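Local coordinates for protein N-acetylglucosamine 2-epimerase (Xylella fastidiosa, PDB 3GT5) that belongs to the N-acylglucosamine 2-epimerase family and probably interconverts sugars epimeric at carbon 2, at residues Phe33-Arg38 and Leu51-Arg56; Leu260-Glu265 and Val386-Trp391; Ala320-Arg325 and Glu329-Trp334. All blocks are in the same frame, centred on the assembly; numbering follows the deposited sequence.

Contact 1. Residues Phe33-Arg38 and Leu51-Arg56; sequences FFHYFR and LVSSTR
The imidazole of His35 lies flat against Ser53, whose CB sits 3.4 Å from the centre of the His35 ring and 9° off the ring normal, a CH-pi contact over one face. Ser54 meets the same ring differently: its OG lies in the ring plane at the edge, 3.1 Å from His35 CE1. One imidazole thus fits into the angle between two consecutive serines at the start of helix 51-68. With CG beside its backbone N (chi1 -64°), the His35 side chain reaches across to the helix, and both ring nitrogens have partners: ND1 pairs with the backbone N of His50, and NE2 lies 2.9 Å from a water oxygen. The same water accepts from Phe33 N and lies 2.8 Å from Ser54 OG, so three groups grip it between loop and helix. A second water lies between His35 O and Ser53 OG, 2.6 Å from the latter. The serine hydroxyls are held from elsewhere too, Ser53 OG by Gly373 N and Ser54 OG by His88 NE2. Direct hydrogen bonds between the two segments are absent; waters supply the polar link across a buried interface. The arrangement fastens the loop leading into strand 36-37 to the first turn of a barrel helix, within the (alpha/alpha)6 barrel characteristic of N-acylglucosamine 2-epimerases.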
loop_
_atom_site.group_PDB
_atom_site.type_symbol
_atom_site.label_atom_id
_atom_site.label_comp_id
_atom_site.label_asym_id
_atom_site.label_seq_id
_atom_site.Cartn_x
_atom_site.Cartn_y
_atom_site.Cartn_z
ATOM N N PHE A 33 -13.243 -3.953 -12.520
ATOM C CA PHE A 33 -12.502 -2.901 -13.190
ATOM C C PHE A 33 -11.470 -3.499 -14.126
ATOM O O PHE A 33 -10.969 -4.614 -13.890
ATOM C CB PHE A 33 -11.793 -2.019 -12.148
ATOM C CG PHE A 33 -12.696 -1.479 -11.093
ATOM C CD1 PHE A 33 -13.494 -0.353 -11.321
ATOM C CD2 PHE A 33 -12.806 -2.111 -9.876
ATOM C CE1 PHE A 33 -14.337 0.160 -10.283
ATOM C CE2 PHE A 33 -13.666 -1.638 -8.891
ATOM C CZ PHE A 33 -14.424 -0.495 -9.101
ATOM N N PHE A 34 -11.128 -2.751 -15.174
ATOM C CA PHE A 34 -9.972 -3.078 -16.002
ATOM C C PHE A 34 -8.720 -2.725 -15.172
ATOM O O PHE A 34 -8.715 -1.748 -14.395
ATOM C CB PHE A 34 -9.975 -2.295 -17.307
ATOM C CG PHE A 34 -11.206 -2.509 -18.124
ATOM C CD1 PHE A 34 -11.422 -3.740 -18.778
ATOM C CD2 PHE A 34 -12.164 -1.507 -18.240
ATOM C CE1 PHE A 34 -12.583 -3.956 -19.538
ATOM C CE2 PHE A 34 -13.330 -1.736 -18.996
ATOM C CZ PHE A 34 -13.521 -2.959 -19.644
ATOM N N HIS A 35 -7.663 -3.504 -15.339
ATOM C CA HIS A 35 -6.471 -3.386 -14.484
ATOM C C HIS A 35 -5.164 -2.971 -15.189
ATOM O O HIS A 35 -4.140 -2.844 -14.531
ATOM C CB HIS A 35 -6.254 -4.701 -13.725
ATOM C CG HIS A 35 -7.356 -5.025 -12.771
ATOM N ND1 HIS A 35 -7.446 -6.234 -12.120
ATOM C CD2 HIS A 35 -8.417 -4.295 -12.354
ATOM C CE1 HIS A 35 -8.504 -6.231 -11.331
ATOM N NE2 HIS A 35 -9.100 -5.056 -11.432
ATOM N N TYR A 36 -5.191 -2.753 -16.510
ATOM C CA TYR A 36 -3.979 -2.426 -17.256
ATOM C C TYR A 36 -4.219 -1.198 -18.143
ATOM O O TYR A 36 -5.025 -1.257 -19.095
ATOM C CB TYR A 36 -3.564 -3.624 -18.113
ATOM C CG TYR A 36 -3.065 -4.848 -17.344
ATOM C CD1 TYR A 36 -1.704 -5.082 -17.152
ATOM C CD2 TYR A 36 -3.953 -5.776 -16.846
ATOM C CE1 TYR A 36 -1.251 -6.200 -16.478
ATOM C CE2 TYR A 36 -3.517 -6.893 -16.161
ATOM C CZ TYR A 36 -2.158 -7.103 -15.998
ATOM O OH TYR A 36 -1.738 -8.226 -15.343
ATOM N N PHE A 37 -3.569 -0.086 -17.794
ATOM C CA PHE A 37 -3.769 1.194 -18.470
ATOM C C PHE A 37 -2.475 1.783 -19.000
ATOM O O PHE A 37 -1.430 1.843 -18.304
ATOM C CB PHE A 37 -4.357 2.258 -17.543
ATOM C CG PHE A 37 -5.635 1.849 -16.840
ATOM C CD1 PHE A 37 -6.850 2.357 -17.248
ATOM C CD2 PHE A 37 -5.616 0.996 -15.734
ATOM C CE1 PHE A 37 -8.013 1.992 -16.611
ATOM C CE2 PHE A 37 -6.795 0.643 -15.093
ATOM C CZ PHE A 37 -7.983 1.123 -15.534
ATOM N N ARG A 38 -2.537 2.267 -20.246
ATOM C CA ARG A 38 -1.479 3.083 -20.798
ATOM C C ARG A 38 -1.501 4.527 -20.280
ATOM O O ARG A 38 -2.468 4.949 -19.634
ATOM C CB ARG A 38 -1.580 3.142 -22.336
ATOM C CG ARG A 38 -1.450 1.815 -23.015
ATOM C CD ARG A 38 -1.375 1.969 -24.556
ATOM N NE ARG A 38 -1.333 0.656 -25.172
ATOM C CZ ARG A 38 -2.390 -0.035 -25.607
ATOM N NH1 ARG A 38 -3.628 0.440 -25.522
ATOM N NH2 ARG A 38 -2.200 -1.239 -26.140
ATOM N N LEU A 51 -6.161 -9.618 -7.997
ATOM C CA LEU A 51 -6.823 -9.318 -6.726
ATOM C C LEU A 51 -6.370 -7.992 -6.142
ATOM O O LEU A 51 -7.193 -7.286 -5.588
ATOM C CB LEU A 51 -6.584 -10.445 -5.707
ATOM C CG LEU A 51 -7.257 -10.320 -4.360
ATOM C CD1 LEU A 51 -8.794 -10.330 -4.476
ATOM C CD2 LEU A 51 -6.731 -11.465 -3.460
ATOM N N VAL A 52 -5.084 -7.655 -6.237
ATOM C CA VAL A 52 -4.562 -6.405 -5.642
ATOM C C VAL A 52 -5.214 -5.176 -6.346
ATOM O O VAL A 52 -5.544 -4.209 -5.667
ATOM C CB VAL A 52 -2.967 -6.366 -5.612
ATOM C CG1 VAL A 52 -2.420 -4.971 -5.128
ATOM C CG2 VAL A 52 -2.415 -7.487 -4.663
ATOM N N SER A 53 -5.382 -5.197 -7.662
ATOM C CA SER A 53 -6.137 -4.099 -8.331
ATOM C C SER A 53 -7.634 -4.067 -7.982
ATOM O O SER A 53 -8.215 -2.977 -7.702
ATOM C CB SER A 53 -5.907 -4.087 -9.846
ATOM O OG SER A 53 -4.640 -3.537 -10.120
ATOM N N SER A 54 -8.278 -5.231 -7.999
ATOM C CA SER A 54 -9.714 -5.316 -7.679
ATOM C C SER A 54 -10.012 -4.680 -6.309
ATOM O O SER A 54 -10.995 -3.948 -6.140
ATOM C CB SER A 54 -10.224 -6.778 -7.674
ATOM O OG SER A 54 -10.223 -7.338 -8.975
ATOM N N THR A 55 -9.181 -4.965 -5.329
ATOM C CA THR A 55 -9.354 -4.389 -3.985
ATOM C C THR A 55 -8.917 -2.916 -3.890
ATOM O O THR A 55 -9.597 -2.096 -3.250
ATOM C CB THR A 55 -8.633 -5.263 -2.957
ATOM O OG1 THR A 55 -7.255 -5.425 -3.335
ATOM C CG2 THR A 55 -9.314 -6.627 -2.817
ATOM N N ARG A 56 -7.779 -2.569 -4.494
ATOM C CA ARG A 56 -7.283 -1.195 -4.409
ATOM C C ARG A 56 -8.248 -0.215 -5.063
ATOM O O ARG A 56 -8.394 0.908 -4.599
ATOM C CB ARG A 56 -5.878 -1.072 -5.015
ATOM C CG ARG A 56 -4.791 -1.560 -4.040
ATOM C CD ARG A 56 -3.422 -1.481 -4.665
ATOM N NE ARG A 56 -2.395 -1.999 -3.760
ATOM C CZ ARG A 56 -1.084 -1.957 -4.026
ATOM N NH1 ARG A 56 -0.648 -1.353 -5.121
ATOM N NH2 ARG A 56 -0.206 -2.453 -3.152
HETATM O O HOH W 1 -11.789 -5.492 -10.350
HETATM O O HOH W 2 -4.625 -1.799 -12.059
#

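Contact 2. Residues Leu260-Glu265 and Val386-Trp391; sequences LDRYIE and VLNVVW
Arg262 and Asn388 meet through their polar ends, yet no hydrogen bond joins them: Arg262 NH1 stands 3.7 Å from Asn388 ND2, donor facing donor. Their side chains cross at about a right angle, and the guanidinium and amide planes are turned 75° against each other. Asn388 CB lies over one face of the guanidinium, so the arginine end is met by the base of the asparagine side chain as well as by its amide.

A shared anion probably accounts for the approach of the two nitrogen groups. Glu385, in the last turns of helix 377-387, takes a salt bridge from Arg262 NH2 and a hydrogen bond from Asn388 ND2, both on its OE2. The carboxylate would offset the arginine charge and probably makes the close approach of the two donors tolerable. Arg262 gets there by a chain that runs with CG anti to the backbone N (chi1 -154°) and then bends at chi3, -75°.

In the (alpha/alpha)6 barrel, the C-terminal end of helix 247-263 and the turn that follows helix 377-387 are bridged here by side chains, although some 120 residues separate the segments; helix 309-326 packs against both. Only 94 Å² is buried between the segments, at the surface of the protein.

Van der Waals contact is slight. Val389 CG1 comes to 4.2 Å from Arg262 NH2, approaching the guanidinium obliquely, and the two side chains again cross near a right angle. Backbone bonds shape the two ends: Leu260 O accepts from Tyr263 N and Ile264 N, and Val389 N bonds to Val386 O at 3.0 Å. Leu321 of helix 309-326 touches the side chains of both Arg262 and Val389.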
loop_
_atom_site.group_PDB
_atom_site.type_symbol
_atom_site.label_atom_id
_atom_site.label_comp_id
_atom_site.label_asym_id
_atom_site.label_seq_id
_atom_site.Cartn_x
_atom_site.Cartn_y
_atom_site.Cartn_z
ATOM N N LEU A 260 -0.817 4.859 14.216
ATOM C CA LEU A 260 -1.033 4.171 15.493
ATOM C C LEU A 260 -0.959 5.135 16.666
ATOM O O LEU A 260 -1.745 5.025 17.615
ATOM C CB LEU A 260 -0.042 3.044 15.688
ATOM C CG LEU A 260 -0.385 1.771 14.924
ATOM C CD1 LEU A 260 0.883 0.937 14.694
ATOM C CD2 LEU A 260 -1.453 0.932 15.675
ATOM N N ASP A 261 -0.032 6.098 16.585
ATOM C CA ASP A 261 0.217 7.066 17.669
ATOM C C ASP A 261 -0.990 7.996 17.904
ATOM O O ASP A 261 -1.149 8.605 18.991
ATOM C CB ASP A 261 1.466 7.863 17.320
ATOM C CG ASP A 261 1.765 8.989 18.293
ATOM O OD1 ASP A 261 2.283 8.721 19.394
ATOM O OD2 ASP A 261 1.522 10.175 17.925
ATOM N N ARG A 262 -1.776 8.168 16.874
ATOM C CA ARG A 262 -3.042 8.885 16.931
ATOM C C ARG A 262 -4.105 8.170 17.790
ATOM O O ARG A 262 -4.941 8.833 18.446
ATOM C CB ARG A 262 -3.528 9.105 15.496
ATOM C CG ARG A 262 -4.429 10.256 15.239
ATOM C CD ARG A 262 -4.951 10.191 13.772
ATOM N NE ARG A 262 -3.903 10.588 12.829
ATOM C CZ ARG A 262 -3.808 10.253 11.541
ATOM N NH1 ARG A 262 -4.681 9.457 10.947
ATOM N NH2 ARG A 262 -2.790 10.721 10.842
ATOM N N TYR A 263 -4.089 6.833 17.781
ATOM C CA TYR A 263 -5.138 6.023 18.407
ATOM C C TYR A 263 -4.683 5.324 19.683
ATOM O O TYR A 263 -5.523 4.845 20.467
ATOM C CB TYR A 263 -5.651 4.970 17.417
ATOM C CG TYR A 263 -6.275 5.549 16.184
ATOM C CD1 TYR A 263 -7.277 6.501 16.266
ATOM C CD2 TYR A 263 -5.846 5.154 14.923
ATOM C CE1 TYR A 263 -7.828 7.041 15.138
ATOM C CE2 TYR A 263 -6.401 5.682 13.796
ATOM C CZ TYR A 263 -7.373 6.621 13.906
ATOM O OH TYR A 263 -7.891 7.119 12.763
ATOM N N ILE A 264 -3.375 5.207 19.872
ATOM C CA ILE A 264 -2.796 4.491 21.002
ATOM C C ILE A 264 -1.796 5.391 21.726
ATOM O O ILE A 264 -0.898 5.984 21.107
ATOM C CB ILE A 264 -2.042 3.242 20.504
ATOM C CG1 ILE A 264 -3.035 2.246 19.893
ATOM C CG2 ILE A 264 -1.150 2.617 21.617
ATOM C CD1 ILE A 264 -2.396 0.944 19.497
ATOM N N GLU A 265 -1.930 5.508 23.045
ATOM C CA GLU A 265 -0.939 6.233 23.826
ATOM C C GLU A 265 0.203 5.318 24.318
ATOM O O GLU A 265 0.049 4.548 25.287
ATOM C CB GLU A 265 -1.650 6.939 24.988
ATOM C CG GLU A 265 -0.744 7.720 25.908
ATOM C CD GLU A 265 -1.545 8.543 26.917
ATOM O OE1 GLU A 265 -2.765 8.246 27.113
ATOM O OE2 GLU A 265 -0.951 9.495 27.480
ATOM N N VAL A 386 -2.431 12.995 4.194
ATOM C CA VAL A 386 -1.959 14.341 4.530
ATOM C C VAL A 386 -3.144 15.226 4.864
ATOM O O VAL A 386 -3.027 16.079 5.764
ATOM C CB VAL A 386 -1.102 14.973 3.450
ATOM C CG1 VAL A 386 -0.584 16.375 3.908
ATOM C CG2 VAL A 386 0.075 14.033 3.107
ATOM N N LEU A 387 -4.287 14.984 4.218
ATOM C CA LEU A 387 -5.506 15.736 4.532
ATOM C C LEU A 387 -5.973 15.547 5.991
ATOM O O LEU A 387 -6.669 16.411 6.514
ATOM C CB LEU A 387 -6.662 15.417 3.587
ATOM C CG LEU A 387 -6.462 16.088 2.206
ATOM C CD1 LEU A 387 -7.369 15.479 1.149
ATOM C CD2 LEU A 387 -6.542 17.672 2.283
ATOM N N ASN A 388 -5.586 14.456 6.633
ATOM C CA ASN A 388 -5.865 14.275 8.062
ATOM C C ASN A 388 -5.092 15.188 9.017
ATOM O O ASN A 388 -5.451 15.267 10.195
ATOM C CB ASN A 388 -5.601 12.821 8.481
ATOM C CG ASN A 388 -6.627 11.852 7.959
ATOM O OD1 ASN A 388 -7.769 12.224 7.696
ATOM N ND2 ASN A 388 -6.223 10.583 7.793
ATOM N N VAL A 389 -4.035 15.857 8.563
ATOM C CA VAL A 389 -3.237 16.699 9.449
ATOM C C VAL A 389 -3.158 18.145 8.998
ATOM O O VAL A 389 -2.429 18.906 9.591
ATOM C CB VAL A 389 -1.780 16.155 9.651
ATOM C CG1 VAL A 389 -1.806 14.738 10.237
ATOM C CG2 VAL A 389 -0.966 16.189 8.330
ATOM N N VAL A 390 -3.858 18.533 7.941
ATOM C CA VAL A 390 -3.878 19.935 7.523
ATOM C C VAL A 390 -5.315 20.467 7.557
ATOM O O VAL A 390 -6.274 19.697 7.687
ATOM C CB VAL A 390 -3.219 20.156 6.122
ATOM C CG1 VAL A 390 -1.804 19.627 6.139
ATOM C CG2 VAL A 390 -4.049 19.550 5.022
ATOM N N TRP A 391 -5.454 21.788 7.504
ATOM C CA TRP A 391 -6.751 22.424 7.544
ATOM C C TRP A 391 -7.417 22.154 6.212
ATOM O O TRP A 391 -6.786 22.375 5.174
ATOM C CB TRP A 391 -6.625 23.938 7.705
ATOM C CG TRP A 391 -7.877 24.667 7.378
ATOM C CD1 TRP A 391 -8.158 25.367 6.221
ATOM C CD2 TRP A 391 -9.032 24.794 8.209
ATOM N NE1 TRP A 391 -9.408 25.920 6.297
ATOM C CE2 TRP A 391 -9.973 25.578 7.502
ATOM C CE3 TRP A 391 -9.368 24.315 9.487
ATOM C CZ2 TRP A 391 -11.244 25.883 8.026
ATOM C CZ3 TRP A 391 -10.624 24.620 10.004
ATOM C CH2 TRP A 391 -11.545 25.406 9.273
#

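Contact 3. Residues Ala320-Arg325 and Glu329-Trp334; sequences ALLATR and ERYWQW
Ala323 presses its methyl onto the indole of Trp332: CB stands 3.3 Å from the centre of the five-membered ring and 5° off its normal, a close CH-pi contact. A second such contact is made one residue back along each helix, where Leu322 CB lies over the middle of the Tyr331 ring, 3.7 Å from its centroid. The Leu322 and Tyr331 side chains cross obliquely, and Leu322 CD1 follows the ring as far as Tyr331 CE1.

Apolar contacts fill in around these two rings. Ala323 CB also touches Tyr331 CB at 3.6 Å, beside the point where the two backbones come nearest, while Ala320 CB reaches Trp332 CZ3 at 3.9 Å on the six-membered part of the indole. The Trp332 torsions, with CG anti to the carbonyl carbon, carry the indole over to the neighbouring helix, so that one flat group spans Ala320, Ala323 and Thr324.

The segments belong to helices 309-326 and 329-346, a helical hairpin with a very short connection; their local axes pass 7.7 Å apart at 158°, nearly antiparallel. The small side chains of Ala320 and Ala323 are consistent with this close approach. Successive antiparallel pairs of this kind build an (alpha/alpha)6 barrel.

Two hydroxyls at the contact have partners within their own helix or outside the pair. Thr324 OG1, which lies obliquely near Trp332 CZ2, donates to Ala320 O at 2.9 Å, tilted 31° from the carbonyl plane; Thr324 N reaches that oxygen from the opposite face. Tyr331 OH bonds to Asp278 and Arg274 of helix 269-284, which would fix the ring's far end while Leu322 packs on its face. Phe277 of the same helix meets the Tyr331 ring edge-to-face.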
loop_
_atom_site.group_PDB
_atom_site.type_symbol
_atom_site.label_atom_id
_atom_site.label_comp_id
_atom_site.label_asym_id
_atom_site.label_seq_id
_atom_site.Cartn_x
_atom_site.Cartn_y
_atom_site.Cartn_z
ATOM N N ALA A 320 4.930 14.351 6.331
ATOM C CA ALA A 320 3.869 15.231 6.834
ATOM C C ALA A 320 3.437 14.820 8.266
ATOM O O ALA A 320 3.295 15.684 9.166
ATOM C CB ALA A 320 2.649 15.260 5.813
ATOM N N LEU A 321 3.201 13.510 8.477
ATOM C CA LEU A 321 2.846 13.031 9.818
ATOM C C LEU A 321 3.965 13.295 10.873
ATOM O O LEU A 321 3.666 13.714 11.982
ATOM C CB LEU A 321 2.390 11.564 9.796
ATOM C CG LEU A 321 1.110 11.216 9.012
ATOM C CD1 LEU A 321 0.614 9.800 9.305
ATOM C CD2 LEU A 321 0.038 12.161 9.306
ATOM N N LEU A 322 5.227 13.081 10.497
ATOM C CA LEU A 322 6.372 13.284 11.376
ATOM C C LEU A 322 6.517 14.756 11.697
ATOM O O LEU A 322 6.743 15.090 12.846
ATOM C CB LEU A 322 7.650 12.784 10.727
ATOM C CG LEU A 322 7.737 11.249 10.759
ATOM C CD1 LEU A 322 8.670 10.683 9.684
ATOM C CD2 LEU A 322 8.194 10.853 12.169
ATOM N N ALA A 323 6.363 15.603 10.689
ATOM C CA ALA A 323 6.402 17.074 10.876
ATOM C C ALA A 323 5.346 17.558 11.862
ATOM O O ALA A 323 5.657 18.383 12.758
ATOM C CB ALA A 323 6.270 17.816 9.514
ATOM N N THR A 324 4.115 17.071 11.736
ATOM C CA THR A 324 3.009 17.556 12.550
ATOM C C THR A 324 3.128 17.082 13.994
ATOM O O THR A 324 2.914 17.850 14.927
ATOM C CB THR A 324 1.655 17.118 11.969
ATOM O OG1 THR A 324 1.577 17.550 10.607
ATOM C CG2 THR A 324 0.511 17.775 12.771
ATOM N N ARG A 325 3.536 15.827 14.171
ATOM C CA ARG A 325 3.731 15.281 15.510
ATOM C C ARG A 325 4.962 15.843 16.232
ATOM O O ARG A 325 4.903 16.175 17.435
ATOM C CB ARG A 325 3.845 13.754 15.415
ATOM C CG ARG A 325 3.951 13.023 16.736
ATOM C CD ARG A 325 2.834 13.406 17.713
ATOM N NE ARG A 325 2.636 12.401 18.754
ATOM C CZ ARG A 325 3.390 12.243 19.842
ATOM N NH1 ARG A 325 4.448 13.026 20.079
ATOM N NH2 ARG A 325 3.077 11.275 20.710
ATOM N N GLU A 329 10.804 21.074 11.637
ATOM C CA GLU A 329 10.567 21.663 10.323
ATOM C C GLU A 329 11.372 20.960 9.230
ATOM O O GLU A 329 11.032 21.070 8.042
ATOM C CB GLU A 329 10.905 23.173 10.363
ATOM C CG GLU A 329 10.641 23.962 9.065
ATOM C CD GLU A 329 9.167 24.057 8.672
ATOM O OE1 GLU A 329 8.900 24.425 7.499
ATOM O OE2 GLU A 329 8.278 23.790 9.529
ATOM N N ARG A 330 12.423 20.230 9.609
ATOM C CA ARG A 330 13.187 19.479 8.631
ATOM C C ARG A 330 12.272 18.442 7.950
ATOM O O ARG A 330 12.491 18.102 6.787
ATOM C CB ARG A 330 14.425 18.806 9.258
ATOM C CG ARG A 330 15.557 19.827 9.635
ATOM C CD ARG A 330 16.713 19.221 10.476
ATOM N NE ARG A 330 16.253 18.532 11.687
ATOM C CZ ARG A 330 17.023 17.751 12.463
ATOM N NH1 ARG A 330 18.317 17.550 12.186
ATOM N NH2 ARG A 330 16.501 17.167 13.541
ATOM N N TYR A 331 11.252 17.946 8.670
ATOM C CA TYR A 331 10.282 17.018 8.057
ATOM C C TYR A 331 9.385 17.699 7.013
ATOM O O TYR A 331 9.041 17.089 6.015
ATOM C CB TYR A 331 9.463 16.253 9.097
ATOM C CG TYR A 331 10.279 15.261 9.881
ATOM C CD1 TYR A 331 10.972 14.237 9.250
ATOM C CD2 TYR A 331 10.357 15.349 11.283
ATOM C CE1 TYR A 331 11.736 13.339 9.980
ATOM C CE2 TYR A 331 11.130 14.438 12.028
ATOM C CZ TYR A 331 11.814 13.448 11.375
ATOM O OH TYR A 331 12.576 12.552 12.098
ATOM N N TRP A 332 9.021 18.960 7.206
ATOM C CA TRP A 332 8.297 19.668 6.157
ATOM C C TRP A 332 9.186 19.965 4.952
ATOM O O TRP A 332 8.693 19.973 3.822
ATOM C CB TRP A 332 7.647 20.961 6.671
ATOM C CG TRP A 332 6.350 20.762 7.445
ATOM C CD1 TRP A 332 6.078 21.200 8.718
ATOM C CD2 TRP A 332 5.139 20.162 6.967
ATOM N NE1 TRP A 332 4.799 20.879 9.066
ATOM C CE2 TRP A 332 4.188 20.253 8.007
ATOM C CE3 TRP A 332 4.768 19.545 5.766
ATOM C CZ2 TRP A 332 2.915 19.700 7.906
ATOM C CZ3 TRP A 332 3.469 19.046 5.639
ATOM C CH2 TRP A 332 2.566 19.117 6.716
ATOM N N GLN A 333 10.476 20.234 5.188
ATOM C CA GLN A 333 11.429 20.378 4.093
ATOM C C GLN A 333 11.515 19.086 3.280
ATOM O O GLN A 333 11.579 19.134 2.040
ATOM C CB GLN A 333 12.791 20.864 4.589
ATOM C CG GLN A 333 12.667 22.315 5.008
ATOM C CD GLN A 333 13.731 22.789 5.945
ATOM O OE1 GLN A 333 14.683 22.073 6.280
ATOM N NE2 GLN A 333 13.568 24.031 6.402
ATOM N N TRP A 334 11.480 17.938 3.955
ATOM C CA TRP A 334 11.453 16.659 3.209
ATOM C C TRP A 334 10.194 16.527 2.367
ATOM O O TRP A 334 10.241 16.154 1.211
ATOM C CB TRP A 334 11.608 15.452 4.129
ATOM C CG TRP A 334 13.053 15.106 4.331
ATOM C CD1 TRP A 334 13.781 15.253 5.466
ATOM C CD2 TRP A 334 13.939 14.545 3.355
ATOM N NE1 TRP A 334 15.066 14.834 5.259
ATOM C CE2 TRP A 334 15.188 14.367 3.981
ATOM C CE3 TRP A 334 13.786 14.142 2.027
ATOM C CZ2 TRP A 334 16.289 13.841 3.312
ATOM C CZ3 TRP A 334 14.868 13.623 1.365
ATOM C CH2 TRP A 334 16.115 13.480 2.015
#

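How the contacts relate
Contact 1 closes first along the chain and lies across the centre of the molecule from the other two, its centre about 29 Å from that of contact 2 and about 32 Å from that of contact 3. Contact 3 is nested inside the long loop that contact 2 closes, and their centres are about 13 Å apart. These two touch: Asp261 OD2 forms a salt bridge with Arg325 NE at 2.6 Å, and Val389 packs on Thr324. Helix 309-326, which carries one side of contact 3, also packs against both sides of contact 2, tying several helix ends together on one side of the barrel, while contact 1 joins loop and helix on the other.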